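Two structures of ArCE4A from Arthrobacter sp. compared at one contact. The protein probably removes acetyl groups from N-acetylglucosamine-containing polysaccharides, as a metal-dependent deacetylase of carbohydrate esterase family 4. Structure 1 is PDB 5LFZ (chain A, 1.56 Å), residues Thr145-His150 and Leu171-His176; structure 2 is PDB 5LGC (chain B, 2.09 Å), residues Thr145-His150 and Leu171-His176. Structure 2 is superposed on structure 1 by the backbone atoms of these residues (RMSD 0.19 Å); each is numbered along its deposited sequence.

Structure 1 (5LFZ); sequences TLDWKH and LMHDIH.
Asp147 takes hydrogen bonds from His173 and His176, joining the short helix 147-150 to the end of strand 168-173 in the parallel sheet of the NodB-type deacetylase fold. The site lies beside the nickel ion held by Asp33, His82 and His86. Asp147 CG sits between its backbone N and carbonyl carbon (chi1 67°), which turns the carboxylate to the strand end. In a His-carboxylate hydrogen bond, His173 ND1 gives its N-H to Asp147 OD1 at 2.8 Å, on the syn side, 23° out of the carboxylate plane. His173 N meets the syn lone pair of Asp147 OD2 at 2.8 Å. His176 NE2 also bonds Asp147 OD2, at 2.8 Å, the oxygen lying in the imidazole plane but met from above the carboxylate plane. Of the ring contacts, Trp148 CB lies over one face of His173, 3.9 Å from the ring centroid, a CH-pi contact. Two side chains bond backbone carbonyls. Thr145 OG1 reaches Leu171 O at 2.8 Å. His150 NE2 reaches Thr145 O at 2.7 Å.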
# COMPACT_ATOMS: atom_id res chain seq x y z
N THR A 145 -0.94 9.22 -7.83
CA THR A 145 0.16 9.67 -8.69
C THR A 145 -0.12 9.42 -10.17
O THR A 145 0.62 9.91 -11.04
CB THR A 145 1.48 8.99 -8.34
OG1 THR A 145 1.36 7.58 -8.54
CG2 THR A 145 1.87 9.29 -6.91
N LEU A 146 -1.18 8.67 -10.45
CA LEU A 146 -1.58 8.32 -11.81
C LEU A 146 -0.51 7.51 -12.53
O LEU A 146 -0.50 7.46 -13.76
CB LEU A 146 -1.92 9.58 -12.62
CG LEU A 146 -3.05 10.44 -12.05
CD1 LEU A 146 -3.16 11.76 -12.81
CD2 LEU A 146 -4.36 9.68 -12.09
N ASP A 147 0.37 6.85 -11.78
CA ASP A 147 1.47 6.15 -12.43
C ASP A 147 0.96 4.94 -13.21
O ASP A 147 1.63 4.46 -14.14
CB ASP A 147 2.57 5.75 -11.41
CG ASP A 147 2.14 4.70 -10.40
OD1 ASP A 147 0.94 4.57 -10.07
OD2 ASP A 147 3.05 4.01 -9.89
N TRP A 148 -0.25 4.49 -12.89
CA TRP A 148 -0.90 3.40 -13.60
C TRP A 148 -1.31 3.81 -15.02
O TRP A 148 -1.55 2.95 -15.87
CB TRP A 148 -2.13 2.92 -12.82
CG TRP A 148 -3.10 4.02 -12.51
CD1 TRP A 148 -3.01 4.94 -11.51
CD2 TRP A 148 -4.32 4.32 -13.21
NE1 TRP A 148 -4.08 5.80 -11.55
CE2 TRP A 148 -4.90 5.43 -12.58
CE3 TRP A 148 -4.97 3.74 -14.31
CZ2 TRP A 148 -6.10 5.99 -13.01
CZ3 TRP A 148 -6.17 4.29 -14.73
CH2 TRP A 148 -6.72 5.41 -14.09
N LYS A 149 -1.40 5.12 -15.27
CA LYS A 149 -1.70 5.60 -16.62
C LYS A 149 -0.47 6.05 -17.39
O LYS A 149 -0.31 5.69 -18.56
CB LYS A 149 -2.70 6.77 -16.60
CG LYS A 149 -4.14 6.36 -16.38
N HIS A 150 0.39 6.84 -16.76
CA HIS A 150 1.47 7.47 -17.53
C HIS A 150 2.82 6.75 -17.42
O HIS A 150 3.68 6.94 -18.27
CB HIS A 150 1.64 8.94 -17.12
CG HIS A 150 1.80 9.16 -15.65
ND1 HIS A 150 2.90 8.74 -14.94
CD2 HIS A 150 1.01 9.81 -14.76
CE1 HIS A 150 2.77 9.10 -13.67
NE2 HIS A 150 1.63 9.75 -13.54
N LEU A 171 -0.73 6.94 -3.46
CA LEU A 171 -0.91 5.72 -4.26
C LEU A 171 0.07 5.64 -5.42
O LEU A 171 0.10 6.51 -6.29
CB LEU A 171 -2.35 5.65 -4.81
CG LEU A 171 -2.63 4.53 -5.82
CD1 LEU A 171 -2.56 3.17 -5.15
CD2 LEU A 171 -3.99 4.73 -6.48
N MET A 172 0.87 4.58 -5.41
CA MET A 172 1.72 4.22 -6.53
C MET A 172 1.57 2.73 -6.81
O MET A 172 0.94 2.01 -6.02
CB MET A 172 3.18 4.56 -6.24
CG MET A 172 3.44 6.05 -6.17
SD MET A 172 5.06 6.41 -5.47
CE MET A 172 4.79 5.92 -3.77
N HIS A 173 2.14 2.29 -7.92
CA HIS A 173 2.04 0.90 -8.33
C HIS A 173 3.40 0.25 -8.50
O HIS A 173 4.29 0.77 -9.18
CB HIS A 173 1.23 0.79 -9.62
CG HIS A 173 -0.21 1.13 -9.43
ND1 HIS A 173 -0.66 2.42 -9.28
CD2 HIS A 173 -1.30 0.33 -9.29
CE1 HIS A 173 -1.97 2.41 -9.09
NE2 HIS A 173 -2.38 1.16 -9.10
N ASP A 174 3.53 -0.89 -7.85
CA ASP A 174 4.67 -1.77 -8.00
C ASP A 174 4.42 -2.73 -9.17
O ASP A 174 4.28 -3.95 -8.98
CB ASP A 174 4.88 -2.54 -6.68
CG ASP A 174 6.08 -3.44 -6.71
OD1 ASP A 174 6.91 -3.32 -7.65
OD2 ASP A 174 6.19 -4.28 -5.79
N ILE A 175 4.32 -2.19 -10.38
CA ILE A 175 4.09 -3.02 -11.56
C ILE A 175 5.04 -2.66 -12.68
O ILE A 175 5.06 -3.31 -13.72
CB ILE A 175 2.65 -2.88 -12.11
CG1 ILE A 175 2.33 -1.43 -12.47
CG2 ILE A 175 1.66 -3.39 -11.12
CD1 ILE A 175 1.04 -1.23 -13.25
N HIS A 176 5.83 -1.61 -12.47
CA HIS A 176 6.52 -0.98 -13.58
C HIS A 176 7.79 -0.29 -13.12
O HIS A 176 7.92 0.08 -11.95
CB HIS A 176 5.53 -0.05 -14.30
CG HIS A 176 4.92 0.99 -13.42
ND1 HIS A 176 4.96 2.34 -13.69
CD2 HIS A 176 4.35 0.88 -12.19
CE1 HIS A 176 4.35 3.00 -12.72
NE2 HIS A 176 4.00 2.14 -11.79

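Structure 2 (5LGC); sequences TLDWKH and LMHDIH. With NAG (2-acetamido-2-deoxy-beta-D-glucopyranose), chain C; NAG (2-acetamido-2-deoxy-beta-D-glucopyranose), chain D.
Asp147 takes hydrogen bonds from His173 and His176. Its CG sits between its backbone N and carbonyl carbon (chi1 62°), which turns the carboxylate to the strand end. In a His-carboxylate hydrogen bond, His173 ND1 gives its N-H to Asp147 OD1 at 3.0 Å, on the syn side, 23° out of the carboxylate plane. His173 N meets the syn lone pair of Asp147 OD2 at 2.6 Å. His176 NE2 makes a weak bond to Asp147 OD2, at 3.3 Å, the oxygen lying near the imidazole plane. Of the ring contacts, Trp148 CB lies over one face of His173, 4.0 Å from the ring centroid, a CH-pi contact. Two side chains bond backbone carbonyls. Thr145 OG1 reaches Leu171 O at 2.6 Å. His150 NE2 reaches Thr145 O at 2.8 Å. Two linked sugars of the substrate lie over one face of the Trp148 indole. NAG (chain C) sets O6 2.9 Å from Trp148 NE1. NAG (chain D) brings C3 to 3.4 Å from His173 NE2.

How the two compare
The two share one backbone within the error, and the side chains of Thr145(A), Asp147(A), Trp148(A), Leu171(A), Met172(A) and His173(A) keep their places, as do those of their counterparts. His173(A) and His173(B) each give two bonds to the carboxylate of Asp147(A) or Asp147(B), through ND1 and through the backbone N. The main difference is the bound sugar, modelled in structure 2 alone, whose title names a substrate. NAG (chain C) and NAG (chain D) are linked pieces of a larger molecule. The first touches Trp148(B), Leu171(B) and His173(B), adding O6 beside the indole nitrogen and against the leucine methyl CD2; the second touches Trp148(B) and His173(B), with carbon C5 against the indole and C3 against the imidazole. These residues hold their positions, which suggests that the sugar is received without rearrangement of their side chains; in structure 1 no ligand or ion is modelled at that place. What does turn is a ring that neither sugar touches. His176(A) NE2 and His176(B) NE2 both keep touch with OD2 of Asp147(A) or Asp147(B) and with the backbone O of His173(A) or His173(B). About that end the imidazoles differ by about 67° round the last bond, and His176(B) leaves the place that ND1 of His176(A) holds.

Structure 2 (5LGC)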
# COMPACT_ATOMS: atom_id res chain seq x y z
N THR B 145 -0.96 9.33 -7.82
CA THR B 145 0.14 9.73 -8.70
C THR B 145 -0.18 9.48 -10.16
O THR B 145 0.47 10.02 -11.05
CB THR B 145 1.45 9.00 -8.35
OG1 THR B 145 1.24 7.58 -8.40
CG2 THR B 145 1.92 9.39 -6.96
N LEU B 146 -1.19 8.64 -10.39
CA LEU B 146 -1.61 8.23 -11.73
C LEU B 146 -0.52 7.46 -12.48
O LEU B 146 -0.57 7.36 -13.70
CB LEU B 146 -2.05 9.45 -12.55
CG LEU B 146 -3.19 10.27 -11.95
CD1 LEU B 146 -3.43 11.54 -12.75
CD2 LEU B 146 -4.46 9.44 -11.87
N ASP B 147 0.44 6.91 -11.75
CA ASP B 147 1.55 6.20 -12.38
C ASP B 147 1.06 5.00 -13.20
O ASP B 147 1.69 4.61 -14.18
CB ASP B 147 2.59 5.75 -11.34
CG ASP B 147 2.02 4.79 -10.31
OD1 ASP B 147 0.80 4.83 -10.07
OD2 ASP B 147 2.81 3.99 -9.74
N TRP B 148 -0.07 4.42 -12.81
CA TRP B 148 -0.65 3.31 -13.54
C TRP B 148 -1.00 3.70 -14.97
O TRP B 148 -1.00 2.87 -15.87
CB TRP B 148 -1.91 2.78 -12.83
CG TRP B 148 -2.94 3.83 -12.54
CD1 TRP B 148 -2.98 4.66 -11.46
CD2 TRP B 148 -4.11 4.15 -13.32
NE1 TRP B 148 -4.07 5.48 -11.52
CE2 TRP B 148 -4.79 5.19 -12.66
CE3 TRP B 148 -4.64 3.66 -14.52
CZ2 TRP B 148 -5.97 5.75 -13.15
CZ3 TRP B 148 -5.81 4.21 -15.01
CH2 TRP B 148 -6.46 5.25 -14.32
N LYS B 149 -1.29 4.98 -15.17
CA LYS B 149 -1.70 5.45 -16.48
C LYS B 149 -0.53 5.96 -17.32
O LYS B 149 -0.39 5.57 -18.48
CB LYS B 149 -2.76 6.54 -16.33
CG LYS B 149 -2.78 7.58 -17.44
CD LYS B 149 -3.90 8.58 -17.22
CE LYS B 149 -4.21 8.75 -15.73
NZ LYS B 149 -5.36 9.66 -15.50
N HIS B 150 0.33 6.80 -16.75
CA HIS B 150 1.38 7.41 -17.55
C HIS B 150 2.73 6.70 -17.46
O HIS B 150 3.61 6.95 -18.29
CB HIS B 150 1.55 8.89 -17.17
CG HIS B 150 1.74 9.12 -15.70
ND1 HIS B 150 2.87 8.74 -15.02
CD2 HIS B 150 0.94 9.72 -14.79
CE1 HIS B 150 2.76 9.09 -13.75
NE2 HIS B 150 1.59 9.68 -13.58
N LEU B 171 -0.65 7.00 -3.51
CA LEU B 171 -0.87 5.77 -4.24
C LEU B 171 0.07 5.64 -5.43
O LEU B 171 0.07 6.47 -6.34
CB LEU B 171 -2.32 5.67 -4.73
CG LEU B 171 -2.56 4.50 -5.69
CD1 LEU B 171 -2.34 3.17 -5.00
CD2 LEU B 171 -3.96 4.58 -6.29
N MET B 172 0.88 4.59 -5.40
CA MET B 172 1.74 4.24 -6.51
C MET B 172 1.55 2.77 -6.82
O MET B 172 0.92 2.04 -6.05
CB MET B 172 3.20 4.54 -6.18
CG MET B 172 3.58 5.99 -6.45
SD MET B 172 5.15 6.46 -5.69
CE MET B 172 4.82 6.04 -3.98
N HIS B 173 2.07 2.32 -7.95
CA HIS B 173 1.89 0.92 -8.32
C HIS B 173 3.21 0.22 -8.56
O HIS B 173 4.05 0.68 -9.34
CB HIS B 173 1.00 0.80 -9.55
CG HIS B 173 -0.43 1.16 -9.29
ND1 HIS B 173 -0.85 2.47 -9.14
CD2 HIS B 173 -1.53 0.39 -9.13
CE1 HIS B 173 -2.15 2.49 -8.91
NE2 HIS B 173 -2.59 1.24 -8.90
N ASP B 174 3.39 -0.91 -7.88
CA ASP B 174 4.58 -1.73 -8.03
C ASP B 174 4.38 -2.68 -9.21
O ASP B 174 4.31 -3.90 -9.05
CB ASP B 174 4.85 -2.49 -6.73
CG ASP B 174 6.04 -3.42 -6.83
OD1 ASP B 174 6.86 -3.25 -7.76
OD2 ASP B 174 6.15 -4.34 -5.99
N ILE B 175 4.29 -2.10 -10.41
CA ILE B 175 4.00 -2.87 -11.61
C ILE B 175 4.90 -2.47 -12.76
O ILE B 175 4.76 -2.98 -13.86
CB ILE B 175 2.53 -2.68 -12.07
CG1 ILE B 175 2.25 -1.21 -12.36
CG2 ILE B 175 1.57 -3.21 -11.03
CD1 ILE B 175 0.85 -0.93 -12.95
N HIS B 176 5.82 -1.54 -12.51
CA HIS B 176 6.63 -1.01 -13.60
C HIS B 176 7.93 -0.38 -13.11
O HIS B 176 8.18 -0.24 -11.91
CB HIS B 176 5.84 0.03 -14.39
CG HIS B 176 5.22 1.09 -13.54
ND1 HIS B 176 5.96 1.90 -12.71
CD2 HIS B 176 3.93 1.46 -13.38
CE1 HIS B 176 5.15 2.73 -12.07
NE2 HIS B 176 3.91 2.49 -12.46
C1 NAG C . -9.51 5.71 -10.32
C2 NAG C . -9.48 4.95 -11.66
C3 NAG C . -9.25 3.48 -11.36
C4 NAG C . -7.92 3.35 -10.64
C5 NAG C . -8.02 4.14 -9.33
C6 NAG C . -6.73 3.95 -8.52
C7 NAG C . -11.97 4.80 -11.87
C8 NAG C . -13.14 5.12 -12.80
N2 NAG C . -10.76 5.16 -12.37
O1 NAG C . -9.67 7.11 -10.55
O3 NAG C . -9.20 2.75 -12.59
O4 NAG C . -7.66 2.00 -10.32
O5 NAG C . -8.28 5.53 -9.61
O6 NAG C . -5.61 4.41 -9.28
O7 NAG C . -12.17 4.25 -10.79
C1 NAG D . -6.53 1.43 -10.99
C2 NAG D . -6.27 0.22 -10.22
C3 NAG D . -4.97 -0.35 -10.82
C4 NAG D . -5.31 -0.78 -12.21
C5 NAG D . -5.80 0.46 -12.98
C6 NAG D . -6.16 0.03 -14.40
C7 NAG D . -6.05 -0.08 -7.76
C8 NAG D . -5.72 0.68 -6.47
N2 NAG D . -6.00 0.68 -8.85
O3 NAG D . -4.50 -1.46 -10.06
O4 NAG D . -4.14 -1.28 -12.87
O5 NAG D . -6.95 1.04 -12.34
O6 NAG D . -7.19 -0.96 -14.37
O7 NAG D . -6.52 -1.21 -7.72